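Local coordinates for protein acetyltransferase (Agrobacterium tumefaciens, PDB 2DXQ) that probably transfers an acetyl group from acetyl-coenzyme A to a substrate not yet identified, as a member of the GNAT acetyltransferase family, at residues 9-12 / 13-17; 98-101 / 102-106; 108-112 / 113-117; 122-126 / 127-131; 131-135 / 136-140. One frame throughout, in Å; residues are numbered along the deposited sequence.

Contact 1: residues 9-12 / 13-17; sequences RAAG and PGDLP
The turn that leads from strand 6-10 into helix 16-26 is closed by a salt bridge between Arg9 and Asp15. The guanidinium grips the carboxylate end-on: NH1 of Arg9 gives a straight bond to OD2 of Asp15 at 2.6 Å, and NH2 of Arg9 gives another to OD1 of Asp15 at 2.9 Å. Both oxygens are met on their syn side, and the two flat groups are turned 21° apart. Arg9 starts with CG wedged between the backbone N and the carbonyl carbon (chi1 52°), and the extended chain to NE carries the guanidinium out to meet Asp15 from the opposite direction. This is the first turn of a GNAT fold, taking the chain from its first strand to its first helix. The anti lone pair of Asp15 OD2 takes the backbone N-H of Gly12 at 2.8 Å, so two donors hold that oxygen. In return, Asp15 N bonds to Gly12 O at 3.0 Å. NH1 of Arg9 also reaches back to Ala10 O, 3.2 Å away, which helps fix the rotation of the guanidinium. Ala11 CB rests 3.8 Å from Asp15 OD2, while Leu16 turns to helix 35-47.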
loop_
_atom_site.group_PDB
_atom_site.type_symbol
_atom_site.label_atom_id
_atom_site.label_comp_id
_atom_site.label_asym_id
_atom_site.label_seq_id
_atom_site.Cartn_x
_atom_site.Cartn_y
_atom_site.Cartn_z
ATOM N N ARG A 9 18.546 -10.512 1.347
ATOM C CA ARG A 9 18.488 -9.891 2.669
ATOM C C ARG A 9 17.708 -8.587 2.609
ATOM O O ARG A 9 17.416 -8.089 1.526
ATOM C CB ARG A 9 19.897 -9.613 3.180
ATOM C CG ARG A 9 20.763 -8.837 2.212
ATOM C CD ARG A 9 22.140 -8.541 2.819
ATOM N NE ARG A 9 22.984 -7.804 1.879
ATOM C CZ ARG A 9 22.893 -6.499 1.664
ATOM N NH1 ARG A 9 21.984 -5.776 2.312
ATOM N NH2 ARG A 9 23.706 -5.918 0.797
ATOM N N ALA A 10 17.379 -8.051 3.779
ATOM C CA ALA A 10 16.862 -6.702 3.876
ATOM C C ALA A 10 17.991 -5.733 3.581
ATOM O O ALA A 10 19.165 -6.003 3.903
ATOM C CB ALA A 10 16.282 -6.432 5.274
ATOM N N ALA A 11 17.638 -4.610 2.962
ATOM C CA ALA A 11 18.582 -3.527 2.721
ATOM C C ALA A 11 18.898 -2.808 4.023
ATOM O O ALA A 11 18.098 -2.820 4.969
ATOM C CB ALA A 11 18.020 -2.536 1.700
ATOM N N GLY A 12 20.066 -2.177 4.055
ATOM C CA GLY A 12 20.502 -1.386 5.206
ATOM C C GLY A 12 21.351 -0.225 4.729
ATOM O O GLY A 12 21.426 0.027 3.528
ATOM N N PRO A 13 22.020 0.475 5.669
ATOM C CA PRO A 13 22.760 1.718 5.412
ATOM C C PRO A 13 23.533 1.744 4.079
ATOM O O PRO A 13 23.202 2.526 3.170
ATOM C CB PRO A 13 23.725 1.785 6.604
ATOM C CG PRO A 13 22.941 1.187 7.723
ATOM C CD PRO A 13 22.113 0.072 7.089
ATOM N N GLY A 14 24.527 0.876 3.952
ATOM C CA GLY A 14 25.417 0.870 2.792
ATOM C C GLY A 14 24.799 0.516 1.451
ATOM O O GLY A 14 25.472 0.571 0.418
ATOM N N ASP A 15 23.516 0.165 1.448
ATOM C CA ASP A 15 22.863 -0.316 0.229
ATOM C C ASP A 15 22.309 0.787 -0.659
ATOM O O ASP A 15 21.853 0.527 -1.765
ATOM C CB ASP A 15 21.758 -1.312 0.581
ATOM C CG ASP A 15 22.316 -2.619 1.109
ATOM O OD1 ASP A 15 23.319 -3.100 0.543
ATOM O OD2 ASP A 15 21.777 -3.150 2.091
ATOM N N LEU A 16 22.351 2.023 -0.175
ATOM C CA LEU A 16 21.700 3.107 -0.892
ATOM C C LEU A 16 22.190 3.324 -2.324
ATOM O O LEU A 16 21.350 3.432 -3.228
ATOM C CB LEU A 16 21.698 4.406 -0.048
ATOM C CG LEU A 16 20.897 5.583 -0.611
ATOM C CD1 LEU A 16 19.468 5.175 -1.008
ATOM C CD2 LEU A 16 20.885 6.733 0.426
ATOM N N PRO A 17 23.532 3.403 -2.562
ATOM C CA PRO A 17 23.984 3.555 -3.953
ATOM C C PRO A 17 23.432 2.475 -4.896
ATOM O O PRO A 17 22.941 2.792 -5.989
ATOM C CB PRO A 17 25.519 3.454 -3.835
ATOM C CG PRO A 17 25.809 3.941 -2.475
ATOM C CD PRO A 17 24.673 3.411 -1.622
#

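Contact 2: residues 98-101 / 102-106; sequences YGRT and VVRHA. With PO4 (phosphate ion), chain C; PO4 (phosphate ion), chain F.
Four consecutive i to i+4 bonds run through the start of helix 98-112, from Val102 N to Tyr98 O at 3.1 Å through to His105 N to Thr101 O at 3.0 Å. On the face toward the end of helix 127-135, Arg100 and Arg104 lie side by side and point the same way, with Arg100 CG against Arg104 CD at 3.6 Å. Their guanidinium planes diverge by 50°. NH1 of Arg100 is bonded to Ser135 OG. Val102 CG1 and Val103 CG2 each settle 3.3 Å from Gly99 O; Val102 faces the sheet, whereas Val103 meets Cys136 and Phe138. At the N-terminal end, Gly99 N and Arg100 N bond to O4 and O3 of one phosphate, at 3.0 Å and 2.9 Å, and Gly97 N is also bonded to phosphate. CG of Arg100 is anti to the backbone N (chi1 -163°), and bends at chi2 and chi3 bring the guanidinium back over O3. The phosphate probably came from the crystallisation liquor. Its seat nevertheless matches where GNAT enzymes hold the pyrophosphate of acetyl-coenzyme A, which suggests that backbone N-H groups, the helix end and a nearby arginine together suit the site to an anion.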
loop_
_atom_site.group_PDB
_atom_site.type_symbol
_atom_site.label_atom_id
_atom_site.label_comp_id
_atom_site.label_asym_id
_atom_site.label_seq_id
_atom_site.Cartn_x
_atom_site.Cartn_y
_atom_site.Cartn_z
ATOM N N TYR A 98 16.083 -13.679 -10.082
ATOM C CA TYR A 98 16.332 -12.812 -8.922
ATOM C C TYR A 98 15.085 -12.032 -8.518
ATOM O O TYR A 98 14.825 -11.860 -7.331
ATOM C CB TYR A 98 17.451 -11.813 -9.215
ATOM C CG TYR A 98 18.834 -12.415 -9.381
ATOM C CD1 TYR A 98 19.410 -13.188 -8.377
ATOM C CD2 TYR A 98 19.585 -12.155 -10.525
ATOM C CE1 TYR A 98 20.714 -13.711 -8.517
ATOM C CE2 TYR A 98 20.884 -12.689 -10.679
ATOM C CZ TYR A 98 21.428 -13.458 -9.674
ATOM O OH TYR A 98 22.716 -13.955 -9.824
ATOM N N GLY A 99 14.341 -11.528 -9.504
ATOM C CA GLY A 99 13.036 -10.888 -9.211
ATOM C C GLY A 99 12.060 -11.821 -8.496
ATOM O O GLY A 99 11.436 -11.441 -7.493
ATOM N N ARG A 100 11.909 -13.039 -9.006
ATOM C CA ARG A 100 11.026 -14.014 -8.370
ATOM C C ARG A 100 11.475 -14.287 -6.933
ATOM O O ARG A 100 10.645 -14.361 -6.027
ATOM C CB ARG A 100 10.914 -15.308 -9.207
ATOM C CG ARG A 100 9.710 -16.233 -8.852
ATOM C CD ARG A 100 9.150 -16.951 -10.135
ATOM N NE ARG A 100 10.259 -17.083 -11.021
ATOM C CZ ARG A 100 10.398 -16.685 -12.272
ATOM N NH1 ARG A 100 9.440 -16.143 -13.049
ATOM N NH2 ARG A 100 11.583 -16.920 -12.753
ATOM N N THR A 101 12.791 -14.401 -6.717
ATOM C CA THR A 101 13.306 -14.673 -5.369
ATOM C C THR A 101 12.882 -13.569 -4.403
ATOM O O THR A 101 12.364 -13.836 -3.313
ATOM C CB THR A 101 14.834 -14.807 -5.342
ATOM O OG1 THR A 101 15.235 -15.860 -6.236
ATOM C CG2 THR A 101 15.315 -15.134 -3.915
ATOM N N VAL A 102 13.098 -12.324 -4.814
ATOM C CA VAL A 102 12.830 -11.211 -3.910
ATOM C C VAL A 102 11.317 -10.968 -3.665
ATOM O O VAL A 102 10.887 -10.672 -2.541
ATOM C CB VAL A 102 13.629 -9.960 -4.342
ATOM C CG1 VAL A 102 13.049 -9.304 -5.590
ATOM C CG2 VAL A 102 13.733 -8.981 -3.210
ATOM N N VAL A 103 10.515 -11.141 -4.704
ATOM C CA VAL A 103 9.057 -10.949 -4.557
ATOM C C VAL A 103 8.485 -12.070 -3.704
ATOM O O VAL A 103 7.700 -11.823 -2.770
ATOM C CB VAL A 103 8.338 -10.863 -5.920
ATOM C CG1 VAL A 103 6.816 -10.832 -5.739
ATOM C CG2 VAL A 103 8.834 -9.614 -6.715
ATOM N N ARG A 104 8.879 -13.306 -4.006
ATOM C CA ARG A 104 8.384 -14.453 -3.235
ATOM C C ARG A 104 8.813 -14.349 -1.748
ATOM O O ARG A 104 8.015 -14.645 -0.846
ATOM C CB ARG A 104 8.782 -15.786 -3.898
ATOM C CG ARG A 104 7.969 -16.077 -5.155
ATOM C CD ARG A 104 8.304 -17.416 -5.780
ATOM N NE ARG A 104 7.744 -18.499 -4.972
ATOM C CZ ARG A 104 6.592 -19.120 -5.208
ATOM N NH1 ARG A 104 5.845 -18.815 -6.268
ATOM N NH2 ARG A 104 6.201 -20.085 -4.382
ATOM N N HIS A 105 10.025 -13.858 -1.498
ATOM C CA HIS A 105 10.497 -13.652 -0.126
ATOM C C HIS A 105 9.646 -12.621 0.605
ATOM O O HIS A 105 9.255 -12.821 1.758
ATOM C CB HIS A 105 11.968 -13.246 -0.076
ATOM C CG HIS A 105 12.513 -13.147 1.314
ATOM N ND1 HIS A 105 12.852 -14.255 2.064
ATOM C CD2 HIS A 105 12.788 -12.069 2.088
ATOM C CE1 HIS A 105 13.309 -13.861 3.243
ATOM N NE2 HIS A 105 13.282 -12.538 3.283
ATOM N N ALA A 106 9.329 -11.534 -0.083
ATOM C CA ALA A 106 8.474 -10.501 0.484
ATOM C C ALA A 106 7.068 -11.044 0.811
ATOM O O ALA A 106 6.527 -10.777 1.897
ATOM C CB ALA A 106 8.429 -9.282 -0.475
HETATM P P PO4 C . 13.334 -12.668 -12.907
HETATM O O1 PO4 C . 14.028 -13.560 -13.900
HETATM O O2 PO4 C . 12.097 -12.127 -13.653
HETATM O O3 PO4 C . 12.858 -13.475 -11.731
HETATM O O4 PO4 C . 14.172 -11.501 -12.512
HETATM P P PO4 F . 18.752 -17.051 -8.249
HETATM O O1 PO4 F . 18.177 -16.250 -7.092
HETATM O O2 PO4 F . 19.468 -18.289 -7.733
HETATM O O3 PO4 F . 17.642 -17.436 -9.191
HETATM O O4 PO4 F . 19.753 -16.241 -9.033
#

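Contact 3: residues 108-112 / 113-117; sequences ETAFG and ANCYK. With PO4 (phosphate ion), chain D.
With CG anti to its carbonyl carbon (chi1 -73°), Phe111 slants its ring out from the helix and back toward the preceding turn, where the returning chain passes its edge; Phe111 CD1 lies 3.2 Å from Cys115 O, near the ring plane. Cys115 has a similar first torsion (chi1 -70°), which lays SG beside Ala110, 4.1 Å from its CB. Between these side chains the backbone closes helix 98-112 with a Schellman motif. Asn114, at positive phi, is the C-prime residue: Cys115 N bonds back to Ala110 O at 3.1 Å, and Asn114 N bonds to Phe111 O at 3.0 Å. Gln149 of the second subunit donates to both Phe111 O and Cys115 O. Beyond the turn, CG of Lys117 lies 3.7 Å above one face of the Tyr116 ring, offset toward its rim. Both side chains reach a phosphate, Tyr116 OH bonding to its O1 at 2.9 Å; Arg76 of the same chain and Arg148 of the second subunit also bond to that ion.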
loop_
_atom_site.group_PDB
_atom_site.type_symbol
_atom_site.label_atom_id
_atom_site.label_comp_id
_atom_site.label_asym_id
_atom_site.label_seq_id
_atom_site.Cartn_x
_atom_site.Cartn_y
_atom_site.Cartn_z
ATOM N N GLU A 108 6.372 -14.197 1.458
ATOM C CA GLU A 108 6.522 -15.137 2.565
ATOM C C GLU A 108 6.699 -14.408 3.883
ATOM O O GLU A 108 6.142 -14.823 4.911
ATOM C CB GLU A 108 7.662 -16.112 2.260
ATOM C CG GLU A 108 7.248 -17.084 1.173
ATOM C CD GLU A 108 8.387 -17.921 0.616
ATOM O OE1 GLU A 108 9.524 -17.856 1.144
ATOM O OE2 GLU A 108 8.129 -18.650 -0.368
ATOM N N THR A 109 7.414 -13.289 3.834
ATOM C CA THR A 109 7.642 -12.458 5.024
ATOM C C THR A 109 6.343 -11.853 5.544
ATOM O O THR A 109 6.084 -11.849 6.763
ATOM C CB THR A 109 8.715 -11.396 4.759
ATOM O OG1 THR A 109 9.944 -12.055 4.421
ATOM C CG2 THR A 109 8.937 -10.474 5.988
ATOM N N ALA A 110 5.511 -11.385 4.622
ATOM C CA ALA A 110 4.190 -10.860 4.969
ATOM C C ALA A 110 3.310 -11.931 5.626
ATOM O O ALA A 110 2.693 -11.698 6.675
ATOM C CB ALA A 110 3.522 -10.322 3.713
ATOM N N PHE A 111 3.243 -13.105 5.012
ATOM C CA PHE A 111 2.446 -14.194 5.582
ATOM C C PHE A 111 2.979 -14.649 6.944
ATOM O O PHE A 111 2.192 -14.962 7.851
ATOM C CB PHE A 111 2.327 -15.369 4.622
ATOM C CG PHE A 111 1.400 -15.115 3.441
ATOM C CD1 PHE A 111 0.344 -14.212 3.536
ATOM C CD2 PHE A 111 1.584 -15.806 2.250
ATOM C CE1 PHE A 111 -0.512 -13.985 2.451
ATOM C CE2 PHE A 111 0.732 -15.591 1.157
ATOM C CZ PHE A 111 -0.312 -14.679 1.260
ATOM N N GLY A 112 4.299 -14.644 7.101
ATOM C CA GLY A 112 4.911 -14.947 8.419
ATOM C C GLY A 112 4.524 -13.939 9.497
ATOM O O GLY A 112 4.522 -14.254 10.703
ATOM N N ALA A 113 4.196 -12.720 9.065
ATOM C CA ALA A 113 3.758 -11.631 9.956
ATOM C C ALA A 113 2.236 -11.636 10.167
ATOM O O ALA A 113 1.676 -10.689 10.749
ATOM C CB ALA A 113 4.213 -10.275 9.383
ATOM N N ASN A 114 1.602 -12.707 9.691
ATOM C CA ASN A 114 0.160 -12.984 9.794
ATOM C C ASN A 114 -0.705 -12.086 8.911
ATOM O O ASN A 114 -1.872 -11.877 9.211
ATOM C CB ASN A 114 -0.360 -12.943 11.249
ATOM C CG ASN A 114 -1.667 -13.713 11.426
ATOM O OD1 ASN A 114 -1.920 -14.701 10.740
ATOM N ND2 ASN A 114 -2.508 -13.248 12.347
ATOM N N CYS A 115 -0.142 -11.575 7.816
ATOM C CA CYS A 115 -0.973 -10.829 6.855
ATOM C C CYS A 115 -1.971 -11.765 6.175
ATOM O O CYS A 115 -1.609 -12.864 5.738
ATOM C CB CYS A 115 -0.106 -10.140 5.789
ATOM S SG CYS A 115 0.864 -8.788 6.381
ATOM N N TYR A 116 -3.232 -11.349 6.074
ATOM C CA TYR A 116 -4.217 -12.198 5.407
ATOM C C TYR A 116 -4.164 -12.115 3.882
ATOM O O TYR A 116 -4.613 -13.021 3.177
ATOM C CB TYR A 116 -5.626 -11.956 5.949
ATOM C CG TYR A 116 -6.305 -10.686 5.501
ATOM C CD1 TYR A 116 -6.165 -9.508 6.225
ATOM C CD2 TYR A 116 -7.132 -10.681 4.379
ATOM C CE1 TYR A 116 -6.815 -8.344 5.830
ATOM C CE2 TYR A 116 -7.774 -9.516 3.977
ATOM C CZ TYR A 116 -7.611 -8.358 4.709
ATOM O OH TYR A 116 -8.263 -7.198 4.324
ATOM N N LYS A 117 -3.623 -11.012 3.374
ATOM C CA LYS A 117 -3.466 -10.846 1.940
ATOM C C LYS A 117 -2.243 -9.982 1.647
ATOM O O LYS A 117 -1.784 -9.208 2.501
ATOM C CB LYS A 117 -4.717 -10.214 1.318
ATOM C CG LYS A 117 -4.924 -8.767 1.717
ATOM C CD LYS A 117 -6.176 -8.164 1.066
ATOM C CE LYS A 117 -6.502 -6.843 1.743
ATOM N NZ LYS A 117 -7.636 -6.133 1.059
HETATM P P PO4 D . -10.671 -8.212 1.386
HETATM O O1 PO4 D . -10.459 -8.352 2.864
HETATM O O2 PO4 D . -10.858 -9.554 0.751
HETATM O O3 PO4 D . -11.881 -7.340 1.111
HETATM O O4 PO4 D . -9.477 -7.557 0.751
#

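Contact 4: residues 122-126 / 127-131; sequences TGRHD and PAVHA
Val129 and Arg124 cross at about a right angle, with CG2 of Val129 centred over one face of the guanidinium, 3.7 Å from Arg124 CZ. Bends at chi2 and chi3 bring the guanidinium back over the valine, whose CG1 also rests against the start of the arginine chain, 3.8 Å from Arg124 CB. His130 turns its ring toward the preceding loop, and NE2 donates to Arg124 O at 2.9 Å, the oxygen tilted 27° from the ring plane. Thr122 CG2 meets this ring obliquely at CD2 of His130, 4.1 Å away. Asp126 is the N-cap: its CG stands anti to the backbone N (chi1 -163°), which carries OD1 round to accept from Ala128 N at 2.9 Å, the N-H arriving from above the carboxylate plane. Asp126 O takes weak bonds from Val129 N and His130 N. The loop carries strand 117-122 into helix 127-135, while Thr122 pairs with an antiparallel strand of the second subunit; Thr122 packs on Phe145 and His130 on Thr143 of that subunit.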
loop_
_atom_site.group_PDB
_atom_site.type_symbol
_atom_site.label_atom_id
_atom_site.label_comp_id
_atom_site.label_asym_id
_atom_site.label_seq_id
_atom_site.Cartn_x
_atom_site.Cartn_y
_atom_site.Cartn_z
ATOM N N THR A 122 0.428 -2.872 -10.706
ATOM C CA THR A 122 1.433 -2.592 -11.708
ATOM C C THR A 122 0.827 -1.814 -12.880
ATOM O O THR A 122 -0.340 -1.964 -13.206
ATOM C CB THR A 122 2.195 -3.865 -12.145
ATOM O OG1 THR A 122 3.289 -3.498 -12.998
ATOM C CG2 THR A 122 1.286 -4.850 -12.869
ATOM N N GLY A 123 1.611 -0.922 -13.455
ATOM C CA GLY A 123 1.084 -0.055 -14.511
ATOM C C GLY A 123 1.710 -0.509 -15.796
ATOM O O GLY A 123 1.560 0.138 -16.851
ATOM N N ARG A 124 2.442 -1.613 -15.698
ATOM C CA ARG A 124 3.140 -2.162 -16.850
ATOM C C ARG A 124 2.169 -2.709 -17.892
ATOM O O ARG A 124 1.257 -3.479 -17.586
ATOM C CB ARG A 124 4.156 -3.230 -16.435
ATOM C CG ARG A 124 5.356 -2.699 -15.639
ATOM C CD ARG A 124 6.250 -1.751 -16.456
ATOM N NE ARG A 124 6.907 -2.425 -17.580
ATOM C CZ ARG A 124 8.053 -3.098 -17.496
ATOM N NH1 ARG A 124 8.700 -3.193 -16.342
ATOM N NH2 ARG A 124 8.561 -3.674 -18.580
ATOM N N HIS A 125 2.405 -2.259 -19.121
ATOM C CA HIS A 125 1.736 -2.643 -20.366
ATOM C C HIS A 125 2.098 -4.067 -20.794
ATOM O O HIS A 125 1.393 -4.683 -21.601
ATOM C CB HIS A 125 2.312 -1.705 -21.417
ATOM C CG HIS A 125 3.790 -1.507 -21.249
ATOM N ND1 HIS A 125 4.326 -0.666 -20.295
ATOM C CD2 HIS A 125 4.845 -2.108 -21.851
ATOM C CE1 HIS A 125 5.644 -0.730 -20.342
ATOM N NE2 HIS A 125 5.985 -1.598 -21.276
ATOM N N ASP A 126 3.219 -4.563 -20.273
ATOM C CA ASP A 126 3.853 -5.785 -20.753
ATOM C C ASP A 126 3.202 -7.004 -20.127
ATOM O O ASP A 126 3.242 -7.172 -18.904
ATOM C CB ASP A 126 5.364 -5.763 -20.429
ATOM C CG ASP A 126 6.175 -6.783 -21.245
ATOM O OD1 ASP A 126 5.600 -7.758 -21.784
ATOM O OD2 ASP A 126 7.413 -6.599 -21.346
ATOM N N PRO A 127 2.590 -7.872 -20.962
ATOM C CA PRO A 127 2.058 -9.125 -20.463
ATOM C C PRO A 127 3.108 -9.985 -19.764
ATOM O O PRO A 127 2.764 -10.821 -18.931
ATOM C CB PRO A 127 1.601 -9.838 -21.748
ATOM C CG PRO A 127 1.263 -8.736 -22.667
ATOM C CD PRO A 127 2.338 -7.714 -22.410
ATOM N N ALA A 128 4.376 -9.809 -20.117
ATOM C CA ALA A 128 5.417 -10.643 -19.512
ATOM C C ALA A 128 5.528 -10.277 -18.034
ATOM O O ALA A 128 5.796 -11.131 -17.190
ATOM C CB ALA A 128 6.758 -10.471 -20.223
ATOM N N VAL A 129 5.322 -8.997 -17.733
ATOM C CA VAL A 129 5.335 -8.542 -16.325
ATOM C C VAL A 129 4.177 -9.158 -15.534
ATOM O O VAL A 129 4.335 -9.589 -14.385
ATOM C CB VAL A 129 5.312 -7.005 -16.247
ATOM C CG1 VAL A 129 5.150 -6.527 -14.796
ATOM C CG2 VAL A 129 6.591 -6.426 -16.853
ATOM N N HIS A 130 2.992 -9.189 -16.143
ATOM C CA HIS A 130 1.843 -9.799 -15.501
ATOM C C HIS A 130 2.078 -11.281 -15.249
ATOM O O HIS A 130 1.768 -11.775 -14.171
ATOM C CB HIS A 130 0.596 -9.605 -16.366
ATOM C CG HIS A 130 0.217 -8.171 -16.559
ATOM N ND1 HIS A 130 -0.999 -7.790 -17.083
ATOM C CD2 HIS A 130 0.884 -7.025 -16.281
ATOM C CE1 HIS A 130 -1.060 -6.469 -17.127
ATOM N NE2 HIS A 130 0.065 -5.981 -16.632
ATOM N N ALA A 131 2.611 -11.990 -16.253
ATOM C CA ALA A 131 2.913 -13.421 -16.111
ATOM C C ALA A 131 3.930 -13.633 -14.987
ATOM O O ALA A 131 3.855 -14.616 -14.238
ATOM C CB ALA A 131 3.477 -13.980 -17.413
#

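Contact 5: residues 131-135 / 136-140; sequences AFYES and CGFVQ
Tyr133 O is gripped by two backbone N-H groups that reach it from opposite faces of its carbonyl plane: Cys136 N at 3.0 Å and Phe138 N at 3.2 Å. Next to it, Gly137 N bonds to Glu134 O at 2.9 Å. The bonds Phe138 N to Tyr133 O and Gly137 N to Glu134 O make a Schellman motif at the end of helix 127-135, with Gly137 at positive phi. Cys136 SG sits over one face of the Phe132 ring, 3.6 Å from Phe132 CZ and displaced toward the rim, a sulfur-aromatic contact. Phe132 can offer that face because its CG points anti to the backbone N (chi1 163°), which swings the ring outward and slightly toward the C-terminal end of the helix, level with Cys136. Tyr133 and Phe138 lie side by side and point the same way, with Tyr133 CB 4.1 Å from Phe138 CD2; Tyr133 O also lies in the plane of the Phe138 ring, at its edge. Ser135 OG donates to Phe132 O at 2.6 Å. One water bridges Glu134 OE2 to Gln140 N, and another joins Glu134 O to Phe138 O. Phe138 packs on Ile107 of helix 98-112, Tyr133 and Phe138 reach Leu120 on strand 117-122, and beyond the turn Val139 pairs with an antiparallel strand of the second subunit.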
loop_
_atom_site.group_PDB
_atom_site.type_symbol
_atom_site.label_atom_id
_atom_site.label_comp_id
_atom_site.label_asym_id
_atom_site.label_seq_id
_atom_site.Cartn_x
_atom_site.Cartn_y
_atom_site.Cartn_z
ATOM N N ALA A 131 2.611 -11.990 -16.253
ATOM C CA ALA A 131 2.913 -13.421 -16.111
ATOM C C ALA A 131 3.930 -13.633 -14.987
ATOM O O ALA A 131 3.855 -14.616 -14.238
ATOM C CB ALA A 131 3.477 -13.980 -17.413
ATOM N N PHE A 132 4.887 -12.713 -14.895
ATOM C CA PHE A 132 5.904 -12.786 -13.859
ATOM C C PHE A 132 5.239 -12.752 -12.498
ATOM O O PHE A 132 5.571 -13.562 -11.641
ATOM C CB PHE A 132 6.934 -11.651 -13.976
ATOM C CG PHE A 132 7.737 -11.443 -12.719
ATOM C CD1 PHE A 132 8.742 -12.348 -12.360
ATOM C CD2 PHE A 132 7.465 -10.366 -11.872
ATOM C CE1 PHE A 132 9.468 -12.184 -11.170
ATOM C CE2 PHE A 132 8.181 -10.186 -10.678
ATOM C CZ PHE A 132 9.188 -11.090 -10.322
ATOM N N TYR A 133 4.307 -11.817 -12.294
ATOM C CA TYR A 133 3.642 -11.752 -10.994
ATOM C C TYR A 133 2.825 -13.002 -10.692
ATOM O O TYR A 133 2.786 -13.456 -9.546
ATOM C CB TYR A 133 2.816 -10.472 -10.841
ATOM C CG TYR A 133 3.703 -9.249 -10.664
ATOM C CD1 TYR A 133 4.634 -9.189 -9.615
ATOM C CD2 TYR A 133 3.642 -8.183 -11.558
ATOM C CE1 TYR A 133 5.477 -8.082 -9.461
ATOM C CE2 TYR A 133 4.472 -7.049 -11.398
ATOM C CZ TYR A 133 5.381 -7.020 -10.348
ATOM O OH TYR A 133 6.216 -5.924 -10.184
ATOM N N GLU A 134 2.180 -13.567 -11.713
ATOM C CA GLU A 134 1.447 -14.819 -11.521
ATOM C C GLU A 134 2.397 -15.944 -11.093
ATOM O O GLU A 134 2.060 -16.750 -10.239
ATOM C CB GLU A 134 0.662 -15.191 -12.776
ATOM C CG GLU A 134 -0.513 -14.208 -13.020
ATOM C CD GLU A 134 -1.206 -14.393 -14.347
ATOM O OE1 GLU A 134 -0.623 -15.034 -15.249
ATOM O OE2 GLU A 134 -2.336 -13.868 -14.491
ATOM N N SER A 135 3.598 -15.949 -11.655
ATOM C CA SER A 135 4.607 -16.959 -11.316
ATOM C C SER A 135 5.116 -16.815 -9.878
ATOM O O SER A 135 5.698 -17.758 -9.331
ATOM C CB SER A 135 5.772 -16.923 -12.310
ATOM O OG SER A 135 6.678 -15.858 -12.078
ATOM N N CYS A 136 4.881 -15.648 -9.269
ATOM C CA CYS A 136 5.225 -15.399 -7.862
ATOM C C CYS A 136 4.115 -15.845 -6.924
ATOM O O CYS A 136 4.272 -15.795 -5.697
ATOM C CB CYS A 136 5.524 -13.905 -7.627
ATOM S SG CYS A 136 6.996 -13.320 -8.462
ATOM N N GLY A 137 2.986 -16.261 -7.493
ATOM C CA GLY A 137 1.846 -16.698 -6.680
ATOM C C GLY A 137 0.677 -15.725 -6.654
ATOM O O GLY A 137 -0.399 -16.049 -6.119
ATOM N N PHE A 138 0.871 -14.528 -7.207
ATOM C CA PHE A 138 -0.237 -13.551 -7.297
ATOM C C PHE A 138 -1.324 -14.010 -8.265
ATOM O O PHE A 138 -1.043 -14.664 -9.281
ATOM C CB PHE A 138 0.262 -12.189 -7.777
ATOM C CG PHE A 138 0.985 -11.382 -6.734
ATOM C CD1 PHE A 138 0.281 -10.775 -5.681
ATOM C CD2 PHE A 138 2.360 -11.204 -6.808
ATOM C CE1 PHE A 138 0.946 -10.000 -4.708
ATOM C CE2 PHE A 138 3.034 -10.415 -5.835
ATOM C CZ PHE A 138 2.337 -9.828 -4.799
ATOM N N VAL A 139 -2.567 -13.643 -7.965
ATOM C CA VAL A 139 -3.670 -13.837 -8.885
ATOM C C VAL A 139 -4.167 -12.463 -9.335
ATOM O O VAL A 139 -4.250 -11.526 -8.524
ATOM C CB VAL A 139 -4.822 -14.619 -8.208
ATOM C CG1 VAL A 139 -5.939 -14.886 -9.195
ATOM C CG2 VAL A 139 -4.299 -15.916 -7.625
ATOM N N GLN A 140 -4.469 -12.329 -10.626
ATOM C CA GLN A 140 -4.984 -11.058 -11.139
ATOM C C GLN A 140 -6.508 -11.032 -10.924
ATOM O O GLN A 140 -7.303 -11.234 -11.860
ATOM C CB GLN A 140 -4.583 -10.870 -12.611
ATOM C CG GLN A 140 -4.589 -9.411 -13.092
ATOM C CD GLN A 140 -5.983 -8.861 -13.283
ATOM O OE1 GLN A 140 -6.686 -9.242 -14.229
ATOM N NE2 GLN A 140 -6.415 -7.976 -12.373
HETATM O O HOH W 1 -4.278 -14.486 -12.563
HETATM O O HOH W 2 -1.013 -17.216 -10.027
#

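From the N terminus the five contacts follow in series, and none encloses or crosses another. Contact 1 closes the turn between strand 6-10 and helix 16-26, across the chain's centre from contacts 4 and 5. Contacts 2 and 3 adjoin on helix 98-112, one near its start and the other at its end, where the chain turns into strand 117-122. Contact 4 closes the loop after that strand; contact 5 shares Ala131 with it and ends helix 127-135. Arg100 and Arg104 of contact 2 reach Ser135 of contact 5, tying the two helices together. Contacts 3, 4 and 5 all touch the second subunit, as does Leu16 of contact 1.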